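Side-chain contact in anaerobically-induced outer membrane porin OprE (Pseudomonas aeruginosa, PDB 4FRX), which probably forms a pore for the passage of small solutes across the outer membrane, as a beta-barrel porin of the OprD family: residues A[268-271]-A[272-276]. Numbering follows the deposited sequence.
Sequences GYYG and SGVTK
Tyr269 lays its ring beside a tight reversal, and its hydroxyl accepts the backbone N-H of Gly273. With CG anti to the backbone N (chi1 -172°), the side chain is carried from CB toward the turn residues. Tyr269 CD1 comes within 3.5 Å of Val274 O, and at the ring edge the methyl CG2 of Thr275 lies near CD1. Further out, Tyr269 CE1 meets Gly273 CA at 3.9 Å, while Gly271 N sits over one face, offset toward the rim. CZ leads to the tip, where Tyr269 OH accepts the N-H of Gly273 N at 3.0 Å (angle at the hydrogen 154°).

The reversal itself is a type I' beta turn from Gly271 to Val274, closed by Val274 N to Gly271 O at 2.9 Å. Next to it, Tyr270 N binds Val274 O at 2.9 Å, and Gly268 N is held by Thr275 O. Tyr270 directs its ring back along the returning chain: CB touches Val274 CG1, Val274 O lies in the ring plane at its edge, and Tyr270 CE1 reaches Lys276 C at 3.4 Å. Its hydroxyl hydrogen-bonds Glu278 O, beyond the turn, and its side chain also touches Asp307 and Ser308.

The hairpin loop joins the short strands 266-267 and 276-277 at the surface, in the connection that follows barrel strand 237-250 and precedes 280-292 in the sequence. The positive phi of Ser272 and Gly273, the two central residues, is what a type I' turn requires. Because the Tyr269 hydroxyl engages a turn amide directly, the loop is tied by a side-chain bond as well as by its backbone bonds, which probably limits the freedom of this solvent-facing tip.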
loop_
_atom_site.group_PDB
_atom_site.type_symbol
_atom_site.label_atom_id
_atom_site.label_comp_id
_atom_site.label_asym_id
_atom_site.label_seq_id
_atom_site.Cartn_x
_atom_site.Cartn_y
_atom_site.Cartn_z
ATOM N N GLY A 268 16.875 -6.928 9.223
ATOM C CA GLY A 268 17.982 -6.340 8.496
ATOM C C GLY A 268 19.112 -7.355 8.579
ATOM O O GLY A 268 18.863 -8.535 8.817
ATOM N N TYR A 269 20.349 -6.911 8.384
ATOM C CA TYR A 269 21.492 -7.791 8.598
ATOM C C TYR A 269 22.592 -7.023 9.316
ATOM O O TYR A 269 23.024 -5.964 8.861
ATOM C CB TYR A 269 22.010 -8.436 7.306
ATOM C CG TYR A 269 23.060 -9.464 7.657
ATOM C CD1 TYR A 269 22.695 -10.649 8.296
ATOM C CD2 TYR A 269 24.411 -9.224 7.432
ATOM C CE1 TYR A 269 23.635 -11.576 8.672
ATOM C CE2 TYR A 269 25.368 -10.163 7.812
ATOM C CZ TYR A 269 24.962 -11.329 8.439
ATOM O OH TYR A 269 25.879 -12.286 8.832
ATOM N N TYR A 270 23.032 -7.548 10.452
ATOM C CA TYR A 270 23.887 -6.769 11.346
ATOM C C TYR A 270 25.191 -7.455 11.651
ATOM O O TYR A 270 25.864 -7.099 12.617
ATOM C CB TYR A 270 23.139 -6.462 12.655
ATOM C CG TYR A 270 21.836 -5.745 12.408
ATOM C CD1 TYR A 270 20.686 -6.456 12.072
ATOM C CD2 TYR A 270 21.760 -4.350 12.467
ATOM C CE1 TYR A 270 19.497 -5.807 11.823
ATOM C CE2 TYR A 270 20.575 -3.695 12.210
ATOM C CZ TYR A 270 19.448 -4.424 11.888
ATOM O OH TYR A 270 18.248 -3.787 11.646
ATOM N N GLY A 271 25.544 -8.439 10.829
ATOM C CA GLY A 271 26.779 -9.188 11.014
ATOM C C GLY A 271 26.612 -10.392 11.922
ATOM O O GLY A 271 25.663 -10.469 12.708
ATOM N N SER A 272 27.528 -11.349 11.797
ATOM C CA SER A 272 27.543 -12.528 12.667
ATOM C C SER A 272 26.240 -13.331 12.719
ATOM O O SER A 272 25.947 -13.978 13.728
ATOM C CB SER A 272 27.932 -12.112 14.090
ATOM O OG SER A 272 29.193 -11.470 14.091
ATOM N N GLY A 273 25.452 -13.286 11.649
ATOM C CA GLY A 273 24.208 -14.030 11.596
ATOM C C GLY A 273 23.053 -13.370 12.313
ATOM O O GLY A 273 22.008 -13.974 12.475
ATOM N N VAL A 274 23.244 -12.134 12.759
ATOM C CA VAL A 274 22.179 -11.393 13.429
ATOM C C VAL A 274 21.278 -10.678 12.404
ATOM O O VAL A 274 21.755 -9.884 11.596
ATOM C CB VAL A 274 22.744 -10.367 14.424
ATOM C CG1 VAL A 274 21.612 -9.540 15.043
ATOM C CG2 VAL A 274 23.550 -11.061 15.506
ATOM N N THR A 275 19.978 -10.957 12.458
ATOM C CA THR A 275 19.031 -10.441 11.462
ATOM C C THR A 275 17.980 -9.478 12.024
ATOM O O THR A 275 17.009 -9.154 11.347
ATOM C CB THR A 275 18.294 -11.600 10.765
ATOM O OG1 THR A 275 17.528 -12.329 11.737
ATOM C CG2 THR A 275 19.297 -12.543 10.101
ATOM N N LYS A 276 18.160 -9.022 13.259
ATOM C CA LYS A 276 17.217 -8.074 13.854
ATOM C C LYS A 276 18.026 -7.012 14.586
ATOM O O LYS A 276 19.049 -7.322 15.199
ATOM C CB LYS A 276 16.269 -8.787 14.834
ATOM C CG LYS A 276 15.257 -9.691 14.166
ATOM C CD LYS A 276 14.354 -10.359 15.186
ATOM C CE LYS A 276 13.277 -11.196 14.500
ATOM N NZ LYS A 276 13.856 -12.115 13.484
#